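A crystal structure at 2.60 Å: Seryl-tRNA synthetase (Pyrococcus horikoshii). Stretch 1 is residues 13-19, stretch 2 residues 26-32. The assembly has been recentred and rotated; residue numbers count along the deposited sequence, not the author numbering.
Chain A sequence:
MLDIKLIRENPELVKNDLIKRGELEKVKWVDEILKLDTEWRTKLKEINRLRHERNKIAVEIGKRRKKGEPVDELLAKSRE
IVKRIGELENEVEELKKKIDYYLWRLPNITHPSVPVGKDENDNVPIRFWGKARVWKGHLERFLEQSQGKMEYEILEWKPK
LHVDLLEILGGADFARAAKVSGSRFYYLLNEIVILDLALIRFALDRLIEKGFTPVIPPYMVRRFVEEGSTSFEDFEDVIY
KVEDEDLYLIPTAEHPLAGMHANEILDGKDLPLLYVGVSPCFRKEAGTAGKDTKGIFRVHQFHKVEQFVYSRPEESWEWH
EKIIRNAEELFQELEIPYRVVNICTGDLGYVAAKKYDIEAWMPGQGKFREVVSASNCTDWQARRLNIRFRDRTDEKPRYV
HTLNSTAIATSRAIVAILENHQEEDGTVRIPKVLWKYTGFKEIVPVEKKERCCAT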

ATOM      1  N   LEU A  13      14.983 -39.196   3.170  1.00 52.59           N
ATOM      2  CA  LEU A  13      14.162 -38.391   4.062  1.00 49.55           C
ATOM      3  C   LEU A  13      13.507 -37.265   3.277  1.00 55.42           C
ATOM      4  O   LEU A  13      12.319 -36.996   3.436  1.00 59.13           O
ATOM      5  N   VAL A  14      14.282 -36.615   2.419  1.00 56.27           N
ATOM      6  CA  VAL A  14      13.758 -35.517   1.632  1.00 66.79           C
ATOM      7  C   VAL A  14      12.833 -35.989   0.493  1.00 68.35           C
ATOM      8  O   VAL A  14      11.856 -35.307   0.153  1.00 68.99           O
ATOM      9  N   LYS A  15      13.112 -37.155  -0.077  1.00 66.39           N
ATOM     10  CA  LYS A  15      12.250 -37.669  -1.135  1.00 62.99           C
ATOM     11  C   LYS A  15      10.885 -38.054  -0.571  1.00 66.08           C
ATOM     12  O   LYS A  15       9.847 -37.753  -1.162  1.00 64.48           O
ATOM     13  N   ASN A  16      10.887 -38.733   0.569  1.00 63.64           N
ATOM     14  CA  ASN A  16       9.633 -39.159   1.168  1.00 66.66           C
ATOM     15  C   ASN A  16       8.789 -37.980   1.639  1.00 67.98           C
ATOM     16  O   ASN A  16       7.552 -38.051   1.623  1.00 66.76           O
ATOM     17  N   ASP A  17       9.445 -36.897   2.055  1.00 61.62           N
ATOM     18  CA  ASP A  17       8.697 -35.743   2.525  1.00 59.00           C
ATOM     19  C   ASP A  17       8.036 -35.098   1.308  1.00 60.83           C
ATOM     20  O   ASP A  17       6.868 -34.694   1.354  1.00 47.83           O
ATOM     21  N   LEU A  18       8.795 -35.028   0.217  1.00 58.35           N
ATOM     22  CA  LEU A  18       8.308 -34.476  -1.038  1.00 55.58           C
ATOM     23  C   LEU A  18       7.046 -35.223  -1.438  1.00 62.41           C
ATOM     24  O   LEU A  18       6.113 -34.635  -1.987  1.00 64.89           O
ATOM     25  N   ILE A  19       7.013 -36.525  -1.159  1.00 61.88           N
ATOM     26  CA  ILE A  19       5.846 -37.323  -1.495  1.00 63.57           C
ATOM     27  C   ILE A  19       4.717 -37.059  -0.502  1.00 66.65           C
ATOM     28  O   ILE A  19       3.547 -37.032  -0.883  1.00 69.83           O
ATOM     29  N   LYS A  26       9.075 -33.302  -8.174  1.00 79.86           N
ATOM     30  CA  LYS A  26      10.341 -32.792  -7.659  1.00 79.18           C
ATOM     31  C   LYS A  26      11.168 -33.820  -6.903  1.00 76.80           C
ATOM     32  O   LYS A  26      12.244 -33.506  -6.399  1.00 78.97           O
ATOM     33  N   VAL A  27      10.681 -35.045  -6.810  1.00 71.76           N
ATOM     34  CA  VAL A  27      11.456 -36.065  -6.122  1.00 73.53           C
ATOM     35  C   VAL A  27      12.729 -36.324  -6.950  1.00 68.72           C
ATOM     36  O   VAL A  27      13.824 -36.449  -6.403  1.00 68.43           O
ATOM     37  N   LYS A  28      12.577 -36.358  -8.271  1.00 63.97           N
ATOM     38  CA  LYS A  28      13.696 -36.600  -9.177  1.00 66.95           C
ATOM     39  C   LYS A  28      14.830 -35.590  -9.035  1.00 67.64           C
ATOM     40  O   LYS A  28      15.886 -35.740  -9.643  1.00 66.07           O
ATOM     41  N   TRP A  29      14.606 -34.562  -8.229  1.00 72.61           N
ATOM     42  CA  TRP A  29      15.603 -33.516  -8.021  1.00 69.27           C
ATOM     43  C   TRP A  29      16.672 -33.899  -7.005  1.00 66.44           C
ATOM     44  O   TRP A  29      17.809 -33.448  -7.092  1.00 60.82           O
ATOM     45  N   VAL A  30      16.293 -34.711  -6.025  1.00 66.00           N
ATOM     46  CA  VAL A  30      17.234 -35.122  -4.997  1.00 63.97           C
ATOM     47  C   VAL A  30      18.462 -35.780  -5.614  1.00 68.29           C
ATOM     48  O   VAL A  30      19.593 -35.507  -5.207  1.00 65.11           O
ATOM     49  N   ASP A  31      18.236 -36.634  -6.606  1.00 67.01           N
ATOM     50  CA  ASP A  31      19.331 -37.323  -7.261  1.00 66.62           C
ATOM     51  C   ASP A  31      20.083 -36.357  -8.146  1.00 66.70           C
ATOM     52  O   ASP A  31      21.314 -36.435  -8.264  1.00 63.89           O
ATOM     53  N   GLU A  32      19.345 -35.441  -8.766  1.00 62.36           N
ATOM     54  CA  GLU A  32      19.978 -34.473  -9.638  1.00 60.95           C
ATOM     55  C   GLU A  32      20.970 -33.600  -8.863  1.00 58.93           C
ATOM     56  O   GLU A  32      22.105 -33.409  -9.301  1.00 59.54           O
TER

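Stretch 1 is helical throughout, and the helix of stretch 2 runs back along it. The two axes make an angle of 156° and approach to 9.6 Å. The backbones are nearest at Lys-15 and Val-27, whose CA atoms lie 5.3 Å apart. Together the two stretches bury 357 Å² against each other.

The apolar contacts involve Val-14, Leu-18, Val-27 and Val-30. Leu-18 and Val-30 are the two whose CA-to-CB bonds point toward the opposite stretch, and both are buried. Val-30 has chi1 t. Val-30 CG1 lies 4.0 Å from Val-14 CG1, and Val-30 CG2 lies 4.2 Å from Leu-18 CD2. Val-30 thus packs against Val-14 and Leu-18, one turn apart on the first helix. Val-30 CG2 is also 4.0 Å from Val-14 CG2, so both branches of Val-30 meet Val-14. Val-14 sets out sideways with chi1 p, at 40°.

Leu-18 has chi1 at -109°, between wells, and chi2 p. This conformation lays CD2 against the start of stretch 2. Leu-18 CD2 is 3.6 Å from Val-27 CA and 4.5 Å from Val-27 CB. Leu-18 CD2 also comes within 3.3 Å of the backbone atom O of Lys-26. Here the leucine packs against main chain as much as against side chains. Val-27, with chi1 p, points sideways.

Lys-15 has both an apolar and a polar role. It loses the most surface in the contact, 94 Å². Its CA-to-CB bond points sideways, but the end of the chain comes nearer to stretch 2. Chi1 is m and the three remaining chi angles are t, so the chain is extended beyond CB. Near its base it covers the valines: Lys-15 CB is 3.6 Å from Val-27 CG2, and Lys-15 CG is 3.5 Å from Val-30 CG2. The methylenes thus act as part of the apolar surface, while the chain carries its charge past them.

The polar contact between the stretches is the salt bridge of Lys-15 with Asp-31. Asp-31 has chi1 m and also starts sideways, with its end coming nearer. Lys-15 NZ donates a hydrogen bond to Asp-31 OD2 at 2.7 Å and a weak one to Asp-31 OD1 at 3.0 Å. The ammonium group therefore meets both carboxylate oxygens. Asp-31 is exposed, so the ion pair sits outside the buried apolar cluster. No water or bound group takes part in the contacts described here.

Other side chains serve other surroundings. Asn-16 and Lys-28 point away. The end of Lys-26 leads away, and its NZ is hydrogen-bonded elsewhere in the structure.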

ATOM      1  CB  LEU A  13      15.019 -37.807   5.182  1.00 52.31           C
ATOM      2  CG  LEU A  13      14.466 -36.821   6.225  1.00 54.10           C
ATOM      3  CD1 LEU A  13      14.256 -35.476   5.600  1.00 57.62           C
ATOM      4  CD2 LEU A  13      13.182 -37.338   6.816  1.00 63.57           C
ATOM      5  CB  VAL A  14      14.918 -34.600   1.117  1.00 63.83           C
ATOM      6  CG1 VAL A  14      16.085 -35.429   0.695  1.00 74.46           C
ATOM      7  CG2 VAL A  14      14.439 -33.733  -0.038  1.00 60.58           C
ATOM      8  CB  LYS A  15      12.859 -38.902  -1.794  1.00 59.55           C
ATOM      9  CG  LYS A  15      14.118 -38.633  -2.582  1.00 65.29           C
ATOM     10  CD  LYS A  15      14.559 -39.877  -3.326  1.00 54.39           C
ATOM     11  CE  LYS A  15      15.811 -39.597  -4.122  1.00 58.03           C
ATOM     12  NZ  LYS A  15      16.067 -40.648  -5.131  1.00 55.20           N
ATOM     13  CB  ASN A  16       9.878 -40.124   2.341  1.00 60.07           C
ATOM     14  CG  ASN A  16      10.435 -41.473   1.888  1.00 62.05           C
ATOM     15  OD1 ASN A  16      10.183 -41.924   0.768  1.00 56.68           O
ATOM     16  ND2 ASN A  16      11.184 -42.127   2.772  1.00 61.99           N
ATOM     17  CB  ASP A  17       9.616 -34.752   3.238  1.00 56.10           C
ATOM     18  CG  ASP A  17       8.903 -34.002   4.370  1.00 60.68           C
ATOM     19  OD1 ASP A  17       8.810 -32.762   4.303  1.00 62.42           O
ATOM     20  OD2 ASP A  17       8.439 -34.654   5.329  1.00 60.66           O
ATOM     21  CB  LEU A  18       9.364 -34.658  -2.114  1.00 52.56           C
ATOM     22  CG  LEU A  18      10.103 -33.421  -2.622  1.00 64.27           C
ATOM     23  CD1 LEU A  18      10.356 -32.430  -1.502  1.00 59.35           C
ATOM     24  CD2 LEU A  18      11.394 -33.868  -3.278  1.00 49.01           C
ATOM     25  CB  ILE A  19       6.195 -38.827  -1.563  1.00 65.00           C
ATOM     26  CG1 ILE A  19       7.091 -39.075  -2.781  1.00 66.32           C
ATOM     27  CG2 ILE A  19       4.930 -39.668  -1.712  1.00 56.24           C
ATOM     28  CD1 ILE A  19       7.701 -40.445  -2.821  1.00 71.42           C
ATOM     29  CB  LYS A  26      10.107 -31.573  -6.764  1.00 79.70           C
ATOM     30  CG  LYS A  26       9.884 -30.300  -7.543  1.00 76.62           C
ATOM     31  CD  LYS A  26       9.561 -29.133  -6.633  1.00 72.45           C
ATOM     32  CE  LYS A  26       9.441 -27.860  -7.443  1.00 62.38           C
ATOM     33  NZ  LYS A  26       9.109 -26.698  -6.602  1.00 60.95           N
ATOM     34  CB  VAL A  27      10.643 -37.381  -5.951  1.00 69.99           C
ATOM     35  CG1 VAL A  27      10.437 -38.060  -7.295  1.00 83.34           C
ATOM     36  CG2 VAL A  27      11.351 -38.303  -4.997  1.00 70.19           C
ATOM     37  CB  LYS A  28      13.216 -36.592 -10.631  1.00 67.67           C
ATOM     38  CG  LYS A  28      12.640 -35.267 -11.100  1.00 74.01           C
ATOM     39  CD  LYS A  28      12.492 -35.247 -12.609  1.00 76.12           C
ATOM     40  CE  LYS A  28      11.561 -34.141 -13.073  1.00 79.23           C
ATOM     41  NZ  LYS A  28      10.161 -34.391 -12.623  1.00 83.01           N
ATOM     42  CB  TRP A  29      14.918 -32.240  -7.540  1.00 71.19           C
ATOM     43  CG  TRP A  29      14.313 -31.395  -8.597  1.00 68.73           C
ATOM     44  CD1 TRP A  29      14.282 -31.638  -9.940  1.00 69.11           C
ATOM     45  CD2 TRP A  29      13.709 -30.118  -8.405  1.00 69.50           C
ATOM     46  NE1 TRP A  29      13.702 -30.583 -10.600  1.00 62.29           N
ATOM     47  CE2 TRP A  29      13.339 -29.635  -9.680  1.00 66.58           C
ATOM     48  CE3 TRP A  29      13.448 -29.328  -7.275  1.00 70.51           C
ATOM     49  CZ2 TRP A  29      12.721 -28.400  -9.858  1.00 60.83           C
ATOM     50  CZ3 TRP A  29      12.835 -28.095  -7.453  1.00 69.57           C
ATOM     51  CH2 TRP A  29      12.479 -27.644  -8.735  1.00 64.28           C
ATOM     52  CB  VAL A  30      16.587 -36.096  -4.034  1.00 61.56           C
ATOM     53  CG1 VAL A  30      17.547 -36.414  -2.879  1.00 62.96           C
ATOM     54  CG2 VAL A  30      15.296 -35.504  -3.532  1.00 59.32           C
ATOM     55  CB  ASP A  31      18.820 -38.498  -8.104  1.00 71.94           C
ATOM     56  CG  ASP A  31      18.200 -39.600  -7.262  1.00 69.31           C
ATOM     57  OD1 ASP A  31      18.817 -40.021  -6.264  1.00 61.95           O
ATOM     58  OD2 ASP A  31      17.091 -40.048  -7.610  1.00 79.89           O
ATOM     59  CB  GLU A  32      18.924 -33.616 -10.333  1.00 57.05           C
ATOM     60  CG  GLU A  32      19.489 -32.609 -11.353  1.00 73.30           C
ATOM     61  CD  GLU A  32      20.405 -33.232 -12.423  1.00 72.94           C
ATOM     62  OE1 GLU A  32      20.355 -34.457 -12.633  1.00 64.93           O
ATOM     63  OE2 GLU A  32      21.169 -32.482 -13.070  1.00 76.38           O
TER